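Tannase (Lactobacillus plantarum, PDB 3WA7) hydrolyses the galloyl ester bonds of tannins, probably as a serine esterase built on the alpha/beta-hydrolase fold. Local coordinates at residues 223-228 and 247-252; 215-220 and 339-344; 315-320 and 333-338. One frame throughout, in Å; residues are numbered along the deposited sequence.

Contact 1: residues 223-228 and 247-252; sequences INDWHR and SGQLTV
The indole of Trp226 lies across the backbone of Gly248 on the neighbouring strand, and the packing is close here. Gly248 N sits over the middle of the ring system and Ser247 C over its rim, while Gly248 CA makes a CH-pi contact 3.8 Å from the centroid of the five-membered ring. Trp226 CG stands between its own backbone N and carbonyl carbon (chi1 50°), the crowded position, and chi1 and chi2 together lay the ring over the partner strand. Glycine suits the place opposite, since a CB on Gly248 would fall 2.6 Å from Trp226 CZ2. Leu250 extends the apolar patch with CD2 3.9 Å from Trp226 CD1, and Arg341 packs against both side chains. Beneath the ring, Trp226 and Gly248 form a hydrogen-bonded antiparallel pair: Trp226 N gives to Gly248 O at 2.9 Å and Gly248 N to Trp226 O at 3.2 Å. Leu250 N adds a nearly straight bond to Asn224 O, 2.8 Å long.

The other face of the ribbon, bearing Asp225, His227, Ser247 and Gln249, is polar and more loosely joined. One bond there lies within a single strand: His227 NE2 donates in its ring plane to the anti lone pair of Asp225 OD2 at 2.7 Å. Toward the exposed Gln249 the joint is watery, one water donating to both Asp225 OD1 and Gln249 OE1. A second water, on the tryptophan side, accepts from Trp226 NE1 at 2.9 Å and gives a weak bond to Gln249 O. Such cross-strand register, with an aromatic ring laid over a glycine, belongs here to the two-stranded antiparallel beta hairpin 225-232/241-249.

Contact 2: residues 215-220 and 339-344; sequences AYEWQF and LTRMKA
Arg341 and Glu217 form a buried salt bridge, gripped end-on. NH2 of Arg341 reaches OE1 of Glu217 at 2.7 Å and Arg341 NH1 reaches Glu217 OE2 at 3.1 Å, on the syn side of each oxygen, with carboxylate and guanidinium only 15° from coplanar. A bend at chi3 (-80°) turns NE of Arg341 out of the line of its chain.

Further hydrogen bonds fix the group's rotation: Arg341 NH1 donates in its plane to Lys343 O at 3.0 Å, NE to Ile223 O, and NH2 weakly to Phe220 O. Tyr216 OH accepts from Lys343 N at 3.1 Å and from Met342 N at 3.2 Å, and also bonds Arg420 O. Ser258 OG is a second partner of Glu217 OE1.

Among the packing contacts, Arg341 CA sits over one face of the Phe220 ring, 3.9 Å from its centroid, and Phe220 CB lies over one face of the guanidinium, toward its rim. An alanine in place of Arg341 would probably leave the buried Glu217 charge without its mate and open a gap beside Phe220 CB.

The arrangement is a helix-to-loop joint within the long insertion between strands 199-203 and 410-414 of the alpha/beta-hydrolase fold.

Contact 3: residues 315-320 and 333-338; sequences HKYAGF and SAYLKS. With SO4 (sulfate ion), chain B.
Tyr335 plays opposite parts toward two aromatic neighbours, turning an edge to the face of Tyr317 and offering its own face to the edge of Phe320. Both pairs are offset edge-to-face, with ring planes 64° apart in the first and 75° in the second. The closest atoms of the first pair are not ring to ring: Tyr335 CE1 touches Tyr317 CB at 3.6 Å. In the second, Phe320 CE1 comes within 3.5 Å of Tyr335 CD1. CG of Tyr335 is anti to its backbone N (chi1 175°), beside the carbonyl carbon, and it is the ring atoms CD1 and CE1 beyond it that meet the side chains of the loop. Its hydroxyl bonds Ala417 O, while that of Tyr317 bonds Asp448, a carboxylate that also forms a salt bridge with Lys316.

The cluster joins the two ends of a beta hairpin, strands 320-323 and 326-330, which separates the loop 315-320 from the helix 332-339 in this part of the insertion into the alpha/beta-hydrolase sheet. The Trp447 ring also meets that of Phe320, and helix 291-309 supplies Ala304 and Leu300 to Phe320 and Tyr335 respectively.

Polar contacts hold the loop backbone to the helix. Ser338 OG accepts from Ala318 N at 3.1 Å and also lies at the edge of the Tyr317 ring; Ala318 O in turn lies in the plane of the Tyr335 ring at its edge and takes a CA-H...O contact from Tyr335 CA at 3.2 Å. Gly319 has a positive phi that would press a CB against Ala318 O, and such a CB would also stand 3.2 Å from Tyr335 N. At the start of the helix, O2 of a sulfate, probably from the crystallisation liquor, accepts from Ser333 N and Ser333 OG, each at 3.0 Å; the ion is also bonded by Leu332 N, Arg293 and Arg297.

Overall arrangement
The three contacts lie along a bent line on one side of the chain's centre, with contact 2 between the other two: its centre lies 10 Å from that of contact 1 and 14 Å from that of contact 3, while contacts 1 and 3 are 18 Å apart. A probable hydrogen bond from His227 N to Arg341 O, 2.9 Å long, joins contacts 1 and 2. Leu336 of helix 332-339 packs on Gln219 and Phe220, and Ile223 CD1 touches that helix. Contact 2 lies near the probable active site: Lys343 NZ bonds Asp421 O and a glycerol, probably from the crystallisation liquor, and the Met342 side chain lies near, without touching, the likely triad Ser163, Asp419 and His451.

Contact 1: residues 223-228 and 247-252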
loop_
_atom_site.group_PDB
_atom_site.type_symbol
_atom_site.label_atom_id
_atom_site.label_comp_id
_atom_site.label_asym_id
_atom_site.label_seq_id
_atom_site.Cartn_x
_atom_site.Cartn_y
_atom_site.Cartn_z
ATOM N N ILE A 223 -15.301 -15.952 14.782
ATOM C CA ILE A 223 -14.097 -15.930 15.605
ATOM C C ILE A 223 -14.274 -14.689 16.473
ATOM O O ILE A 223 -14.020 -13.567 16.030
ATOM C CB ILE A 223 -12.839 -15.811 14.720
ATOM C CG1 ILE A 223 -12.766 -17.020 13.778
ATOM C CG2 ILE A 223 -11.590 -15.721 15.589
ATOM C CD1 ILE A 223 -11.682 -16.925 12.712
ATOM N N ASN A 224 -14.711 -14.899 17.712
ATOM C CA ASN A 224 -15.007 -13.791 18.612
ATOM C C ASN A 224 -13.921 -13.204 19.501
ATOM O O ASN A 224 -14.169 -12.234 20.216
ATOM C CB ASN A 224 -16.226 -14.156 19.457
ATOM C CG ASN A 224 -17.420 -14.527 18.602
ATOM O OD1 ASN A 224 -17.710 -13.861 17.610
ATOM N ND2 ASN A 224 -18.118 -15.590 18.981
ATOM N N ASP A 225 -12.729 -13.779 19.484
ATOM C CA ASP A 225 -11.653 -13.209 20.277
ATOM C C ASP A 225 -10.670 -12.571 19.306
ATOM O O ASP A 225 -10.386 -13.131 18.251
ATOM C CB ASP A 225 -10.948 -14.281 21.119
ATOM C CG ASP A 225 -10.547 -15.495 20.310
ATOM O OD1 ASP A 225 -11.446 -16.182 19.781
ATOM O OD2 ASP A 225 -9.333 -15.766 20.208
ATOM N N TRP A 226 -10.186 -11.382 19.641
ATOM C CA TRP A 226 -9.219 -10.708 18.786
ATOM C C TRP A 226 -7.916 -10.522 19.546
ATOM O O TRP A 226 -7.906 -10.448 20.777
ATOM C CB TRP A 226 -9.756 -9.358 18.292
ATOM C CG TRP A 226 -10.306 -8.457 19.356
ATOM C CD1 TRP A 226 -11.596 -8.410 19.806
ATOM C CD2 TRP A 226 -9.588 -7.458 20.088
ATOM N NE1 TRP A 226 -11.725 -7.440 20.772
ATOM C CE2 TRP A 226 -10.507 -6.841 20.966
ATOM C CE3 TRP A 226 -8.255 -7.022 20.090
ATOM C CZ2 TRP A 226 -10.137 -5.811 21.838
ATOM C CZ3 TRP A 226 -7.886 -5.995 20.959
ATOM C CH2 TRP A 226 -8.827 -5.403 21.820
ATOM N N HIS A 227 -6.815 -10.449 18.807
ATOM C CA HIS A 227 -5.491 -10.306 19.402
ATOM C C HIS A 227 -4.614 -9.400 18.551
ATOM O O HIS A 227 -4.509 -9.596 17.344
ATOM C CB HIS A 227 -4.828 -11.684 19.503
ATOM C CG HIS A 227 -5.689 -12.717 20.157
ATOM N ND1 HIS A 227 -5.717 -12.908 21.522
ATOM C CD2 HIS A 227 -6.602 -13.572 19.639
ATOM C CE1 HIS A 227 -6.610 -13.835 21.816
ATOM N NE2 HIS A 227 -7.162 -14.254 20.691
ATOM N N ARG A 228 -3.980 -8.414 19.180
ATOM C CA ARG A 228 -3.099 -7.509 18.450
ATOM C C ARG A 228 -2.088 -6.888 19.402
ATOM O O ARG A 228 -2.064 -7.204 20.590
ATOM C CB ARG A 228 -3.916 -6.405 17.766
ATOM C CG ARG A 228 -4.613 -5.451 18.724
ATOM C CD ARG A 228 -5.712 -4.654 18.027
ATOM N NE ARG A 228 -5.209 -3.794 16.958
ATOM C CZ ARG A 228 -5.990 -3.094 16.138
ATOM N NH1 ARG A 228 -7.311 -3.155 16.262
ATOM N NH2 ARG A 228 -5.455 -2.324 15.198
ATOM N N SER A 247 -5.895 -7.918 23.861
ATOM C CA SER A 247 -6.896 -8.819 23.312
ATOM C C SER A 247 -8.260 -8.511 23.898
ATOM O O SER A 247 -8.383 -7.727 24.839
ATOM C CB SER A 247 -6.523 -10.272 23.610
ATOM O OG SER A 247 -6.515 -10.522 25.004
ATOM N N GLY A 248 -9.287 -9.129 23.331
ATOM C CA GLY A 248 -10.631 -8.909 23.819
ATOM C C GLY A 248 -11.619 -9.868 23.196
ATOM O O GLY A 248 -11.292 -10.588 22.253
ATOM N N GLN A 249 -12.832 -9.876 23.738
ATOM C CA GLN A 249 -13.905 -10.730 23.252
ATOM C C GLN A 249 -14.997 -9.838 22.684
ATOM O O GLN A 249 -15.365 -8.837 23.299
ATOM C CB GLN A 249 -14.488 -11.561 24.396
ATOM C CG GLN A 249 -13.581 -12.653 24.927
ATOM C CD GLN A 249 -13.329 -13.743 23.908
ATOM O OE1 GLN A 249 -14.248 -14.193 23.222
ATOM N NE2 GLN A 249 -12.079 -14.185 23.812
ATOM N N LEU A 250 -15.510 -10.195 21.512
ATOM C CA LEU A 250 -16.571 -9.417 20.889
ATOM C C LEU A 250 -17.847 -9.549 21.708
ATOM O O LEU A 250 -18.201 -10.642 22.151
ATOM C CB LEU A 250 -16.844 -9.912 19.465
ATOM C CG LEU A 250 -15.711 -9.813 18.443
ATOM C CD1 LEU A 250 -16.211 -10.308 17.092
ATOM C CD2 LEU A 250 -15.230 -8.372 18.341
ATOM N N THR A 251 -18.530 -8.429 21.914
ATOM C CA THR A 251 -19.783 -8.428 22.657
ATOM C C THR A 251 -20.846 -9.006 21.736
ATOM O O THR A 251 -20.595 -9.205 20.547
ATOM C CB THR A 251 -20.201 -7.001 23.041
ATOM O OG1 THR A 251 -20.303 -6.203 21.855
ATOM C CG2 THR A 251 -19.183 -6.380 23.982
ATOM N N VAL A 252 -22.031 -9.278 22.272
ATOM C CA VAL A 252 -23.102 -9.819 21.452
ATOM C C VAL A 252 -23.429 -8.807 20.359
ATOM O O VAL A 252 -23.690 -9.177 19.215
ATOM C CB VAL A 252 -24.369 -10.104 22.291
ATOM C CG1 VAL A 252 -25.497 -10.589 21.393
ATOM C CG2 VAL A 252 -24.059 -11.151 23.347
HETATM O O HOH W 1 -13.820 -16.482 21.257
HETATM O O HOH W 2 -14.218 -6.215 21.617
#

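Contact 2: residues 215-220 and 339-344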
loop_
_atom_site.group_PDB
_atom_site.type_symbol
_atom_site.label_atom_id
_atom_site.label_comp_id
_atom_site.label_asym_id
_atom_site.label_seq_id
_atom_site.Cartn_x
_atom_site.Cartn_y
_atom_site.Cartn_z
ATOM N N ALA A 215 -15.536 -6.997 4.290
ATOM C CA ALA A 215 -14.601 -8.055 3.929
ATOM C C ALA A 215 -14.000 -8.700 5.171
ATOM O O ALA A 215 -13.827 -9.919 5.229
ATOM C CB ALA A 215 -13.483 -7.497 3.040
ATOM N N TYR A 216 -13.688 -7.882 6.170
ATOM C CA TYR A 216 -13.082 -8.399 7.388
ATOM C C TYR A 216 -14.008 -9.366 8.112
ATOM O O TYR A 216 -13.564 -10.401 8.611
ATOM C CB TYR A 216 -12.703 -7.259 8.337
ATOM C CG TYR A 216 -11.517 -7.593 9.221
ATOM C CD1 TYR A 216 -10.222 -7.606 8.700
ATOM C CD2 TYR A 216 -11.692 -7.933 10.563
ATOM C CE1 TYR A 216 -9.124 -7.954 9.491
ATOM C CE2 TYR A 216 -10.599 -8.284 11.367
ATOM C CZ TYR A 216 -9.323 -8.292 10.824
ATOM O OH TYR A 216 -8.245 -8.644 11.604
ATOM N N GLU A 217 -15.290 -9.028 8.175
ATOM C CA GLU A 217 -16.247 -9.886 8.853
ATOM C C GLU A 217 -16.617 -11.119 8.037
ATOM O O GLU A 217 -16.952 -12.158 8.601
ATOM C CB GLU A 217 -17.486 -9.085 9.247
ATOM C CG GLU A 217 -17.161 -7.980 10.241
ATOM C CD GLU A 217 -16.231 -8.456 11.349
ATOM O OE1 GLU A 217 -16.537 -9.481 11.992
ATOM O OE2 GLU A 217 -15.191 -7.807 11.581
ATOM N N TRP A 218 -16.566 -11.015 6.712
ATOM C CA TRP A 218 -16.838 -12.187 5.894
ATOM C C TRP A 218 -15.765 -13.207 6.274
ATOM O O TRP A 218 -16.032 -14.402 6.402
ATOM C CB TRP A 218 -16.710 -11.871 4.403
ATOM C CG TRP A 218 -16.581 -13.115 3.564
ATOM C CD1 TRP A 218 -17.584 -13.973 3.205
ATOM C CD2 TRP A 218 -15.366 -13.687 3.065
ATOM N NE1 TRP A 218 -17.065 -15.048 2.518
ATOM C CE2 TRP A 218 -15.706 -14.897 2.419
ATOM C CE3 TRP A 218 -14.020 -13.297 3.106
ATOM C CZ2 TRP A 218 -14.749 -15.722 1.818
ATOM C CZ3 TRP A 218 -13.064 -14.121 2.507
ATOM C CH2 TRP A 218 -13.438 -15.319 1.872
ATOM N N GLN A 219 -14.546 -12.716 6.469
ATOM C CA GLN A 219 -13.429 -13.583 6.817
ATOM C C GLN A 219 -13.390 -14.064 8.266
ATOM O O GLN A 219 -13.167 -15.250 8.524
ATOM C CB GLN A 219 -12.111 -12.885 6.493
ATOM C CG GLN A 219 -10.879 -13.743 6.773
ATOM C CD GLN A 219 -9.615 -13.118 6.224
ATOM O OE1 GLN A 219 -9.563 -12.729 5.059
ATOM N NE2 GLN A 219 -8.584 -13.026 7.058
ATOM N N PHE A 220 -13.628 -13.161 9.213
ATOM C CA PHE A 220 -13.533 -13.535 10.623
ATOM C C PHE A 220 -14.809 -13.744 11.430
ATOM O O PHE A 220 -14.739 -13.979 12.635
ATOM C CB PHE A 220 -12.628 -12.532 11.353
ATOM C CG PHE A 220 -11.170 -12.660 10.995
ATOM C CD1 PHE A 220 -10.502 -11.628 10.335
ATOM C CD2 PHE A 220 -10.459 -13.810 11.328
ATOM C CE1 PHE A 220 -9.143 -11.743 10.015
ATOM C CE2 PHE A 220 -9.101 -13.933 11.011
ATOM C CZ PHE A 220 -8.444 -12.896 10.356
ATOM N N LEU A 339 -5.044 -18.785 12.662
ATOM C CA LEU A 339 -4.305 -17.557 12.384
ATOM C C LEU A 339 -4.659 -16.449 13.381
ATOM O O LEU A 339 -3.797 -15.661 13.782
ATOM C CB LEU A 339 -4.617 -17.091 10.962
ATOM C CG LEU A 339 -3.919 -15.818 10.486
ATOM C CD1 LEU A 339 -2.405 -15.984 10.583
ATOM C CD2 LEU A 339 -4.343 -15.530 9.056
ATOM N N THR A 340 -5.936 -16.419 13.755
ATOM C CA THR A 340 -6.547 -15.468 14.692
ATOM C C THR A 340 -6.973 -14.127 14.101
ATOM O O THR A 340 -6.385 -13.613 13.141
ATOM C CB THR A 340 -5.657 -15.167 15.942
ATOM O OG1 THR A 340 -4.595 -14.271 15.588
ATOM C CG2 THR A 340 -5.080 -16.456 16.518
ATOM N N ARG A 341 -8.029 -13.578 14.690
ATOM C CA ARG A 341 -8.575 -12.287 14.305
ATOM C C ARG A 341 -7.731 -11.221 14.995
ATOM O O ARG A 341 -7.369 -11.369 16.160
ATOM C CB ARG A 341 -10.031 -12.180 14.772
ATOM C CG ARG A 341 -10.606 -10.767 14.739
ATOM C CD ARG A 341 -11.872 -10.670 15.585
ATOM N NE ARG A 341 -13.059 -11.184 14.906
ATOM C CZ ARG A 341 -13.795 -10.483 14.047
ATOM N NH1 ARG A 341 -13.471 -9.231 13.753
ATOM N NH2 ARG A 341 -14.865 -11.033 13.488
HETATM N N MSE A 342 -7.426 -10.147 14.277
HETATM C CA MSE A 342 -6.622 -9.068 14.832
HETATM C C MSE A 342 -7.471 -7.902 15.322
HETATM O O MSE A 342 -7.348 -7.469 16.467
HETATM C CB MSE A 342 -5.643 -8.555 13.776
HETATM C CG MSE A 342 -4.744 -7.438 14.258
HETATM SE SE MSE A 342 -3.797 -6.625 12.795
HETATM C CE MSE A 342 -3.474 -4.895 13.583
ATOM N N LYS A 343 -8.336 -7.405 14.444
ATOM C CA LYS A 343 -9.182 -6.256 14.750
ATOM C C LYS A 343 -10.607 -6.592 15.177
ATOM O O LYS A 343 -11.151 -7.636 14.815
ATOM C CB LYS A 343 -9.217 -5.327 13.535
ATOM C CG LYS A 343 -7.838 -4.835 13.115
ATOM C CD LYS A 343 -7.897 -4.037 11.826
ATOM C CE LYS A 343 -6.524 -3.486 11.462
ATOM N NZ LYS A 343 -6.565 -2.680 10.207
ATOM N N ALA A 344 -11.202 -5.683 15.947
ATOM C CA ALA A 344 -12.570 -5.843 16.431
ATOM C C ALA A 344 -13.565 -5.433 15.346
ATOM O O ALA A 344 -13.210 -5.371 14.169
ATOM C CB ALA A 344 -12.779 -5.003 17.688
#

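Contact 3: residues 315-320 and 333-338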
loop_
_atom_site.group_PDB
_atom_site.type_symbol
_atom_site.label_atom_id
_atom_site.label_comp_id
_atom_site.label_asym_id
_atom_site.label_seq_id
_atom_site.Cartn_x
_atom_site.Cartn_y
_atom_site.Cartn_z
ATOM N N HIS A 315 3.426 -27.349 8.942
ATOM C CA HIS A 315 2.616 -27.836 10.053
ATOM C C HIS A 315 2.802 -26.779 11.134
ATOM O O HIS A 315 3.715 -26.861 11.955
ATOM C CB HIS A 315 3.119 -29.200 10.541
ATOM C CG HIS A 315 2.344 -29.756 11.698
ATOM N ND1 HIS A 315 2.434 -29.240 12.973
ATOM C CD2 HIS A 315 1.470 -30.788 11.773
ATOM C CE1 HIS A 315 1.651 -29.930 13.783
ATOM N NE2 HIS A 315 1.055 -30.877 13.080
ATOM N N LYS A 316 1.946 -25.765 11.100
ATOM C CA LYS A 316 1.999 -24.664 12.048
ATOM C C LYS A 316 0.569 -24.208 12.303
ATOM O O LYS A 316 0.121 -24.156 13.450
ATOM C CB LYS A 316 2.834 -23.520 11.461
ATOM C CG LYS A 316 3.046 -22.355 12.407
ATOM C CD LYS A 316 4.051 -21.358 11.843
ATOM C CE LYS A 316 4.215 -20.170 12.776
ATOM N NZ LYS A 316 5.237 -19.208 12.280
ATOM N N TYR A 317 -0.140 -23.879 11.228
ATOM C CA TYR A 317 -1.533 -23.459 11.331
ATOM C C TYR A 317 -2.398 -24.656 10.969
ATOM O O TYR A 317 -2.025 -25.469 10.122
ATOM C CB TYR A 317 -1.850 -22.312 10.366
ATOM C CG TYR A 317 -0.984 -21.093 10.548
ATOM C CD1 TYR A 317 0.190 -20.935 9.814
ATOM C CD2 TYR A 317 -1.325 -20.107 11.471
ATOM C CE1 TYR A 317 1.005 -19.824 9.993
ATOM C CE2 TYR A 317 -0.517 -18.992 11.661
ATOM C CZ TYR A 317 0.645 -18.857 10.919
ATOM O OH TYR A 317 1.450 -17.757 11.104
ATOM N N ALA A 318 -3.557 -24.757 11.608
ATOM C CA ALA A 318 -4.468 -25.865 11.356
ATOM C C ALA A 318 -5.241 -25.692 10.051
ATOM O O ALA A 318 -5.272 -24.601 9.473
ATOM C CB ALA A 318 -5.447 -25.993 12.519
ATOM N N GLY A 319 -5.844 -26.783 9.581
ATOM C CA GLY A 319 -6.660 -26.717 8.382
ATOM C C GLY A 319 -6.231 -27.420 7.108
ATOM O O GLY A 319 -7.085 -27.863 6.340
ATOM N N PHE A 320 -4.930 -27.535 6.869
ATOM C CA PHE A 320 -4.463 -28.155 5.636
ATOM C C PHE A 320 -4.435 -29.676 5.599
ATOM O O PHE A 320 -4.290 -30.346 6.623
ATOM C CB PHE A 320 -3.074 -27.623 5.264
ATOM C CG PHE A 320 -3.044 -26.148 4.983
ATOM C CD1 PHE A 320 -2.845 -25.232 6.013
ATOM C CD2 PHE A 320 -3.234 -25.671 3.689
ATOM C CE1 PHE A 320 -2.835 -23.859 5.757
ATOM C CE2 PHE A 320 -3.228 -24.299 3.422
ATOM C CZ PHE A 320 -3.027 -23.393 4.459
ATOM N N SER A 333 -11.972 -22.142 7.394
ATOM C CA SER A 333 -12.437 -21.661 8.689
ATOM C C SER A 333 -11.455 -22.060 9.782
ATOM O O SER A 333 -11.168 -21.272 10.687
ATOM C CB SER A 333 -13.824 -22.227 9.001
ATOM O OG SER A 333 -14.775 -21.763 8.058
ATOM N N ALA A 334 -10.938 -23.282 9.693
ATOM C CA ALA A 334 -9.983 -23.771 10.682
ATOM C C ALA A 334 -8.690 -22.963 10.613
ATOM O O ALA A 334 -8.119 -22.606 11.644
ATOM C CB ALA A 334 -9.691 -25.250 10.450
ATOM N N TYR A 335 -8.235 -22.669 9.397
ATOM C CA TYR A 335 -7.012 -21.892 9.221
ATOM C C TYR A 335 -7.166 -20.499 9.829
ATOM O O TYR A 335 -6.287 -20.022 10.552
ATOM C CB TYR A 335 -6.666 -21.758 7.734
ATOM C CG TYR A 335 -5.475 -20.858 7.473
ATOM C CD1 TYR A 335 -4.183 -21.279 7.777
ATOM C CD2 TYR A 335 -5.647 -19.568 6.964
ATOM C CE1 TYR A 335 -3.086 -20.438 7.585
ATOM C CE2 TYR A 335 -4.559 -18.719 6.770
ATOM C CZ TYR A 335 -3.281 -19.164 7.085
ATOM O OH TYR A 335 -2.196 -18.334 6.902
ATOM N N LEU A 336 -8.288 -19.850 9.533
ATOM C CA LEU A 336 -8.539 -18.508 10.048
ATOM C C LEU A 336 -8.586 -18.464 11.569
ATOM O O LEU A 336 -8.079 -17.525 12.184
ATOM C CB LEU A 336 -9.836 -17.957 9.447
ATOM C CG LEU A 336 -9.712 -17.782 7.930
ATOM C CD1 LEU A 336 -11.061 -17.449 7.322
ATOM C CD2 LEU A 336 -8.684 -16.688 7.627
ATOM N N LYS A 337 -9.191 -19.479 12.180
ATOM C CA LYS A 337 -9.266 -19.530 13.635
ATOM C C LYS A 337 -7.856 -19.704 14.198
ATOM O O LYS A 337 -7.506 -19.129 15.231
ATOM C CB LYS A 337 -10.155 -20.696 14.078
ATOM C CG LYS A 337 -10.276 -20.852 15.585
ATOM C CD LYS A 337 -11.205 -22.008 15.944
ATOM C CE LYS A 337 -11.313 -22.180 17.451
ATOM N NZ LYS A 337 -12.174 -23.345 17.818
ATOM N N SER A 338 -7.052 -20.501 13.502
ATOM C CA SER A 338 -5.678 -20.770 13.906
ATOM C C SER A 338 -4.824 -19.511 13.753
ATOM O O SER A 338 -3.999 -19.197 14.607
ATOM C CB SER A 338 -5.102 -21.907 13.051
ATOM O OG SER A 338 -3.797 -22.263 13.470
HETATM S S SO4 B . -14.247 -23.969 4.265
HETATM O O1 SO4 B . -12.941 -24.378 3.717
HETATM O O2 SO4 B . -14.063 -23.090 5.430
HETATM O O3 SO4 B . -15.016 -23.258 3.228
HETATM O O4 SO4 B . -14.996 -25.173 4.682
#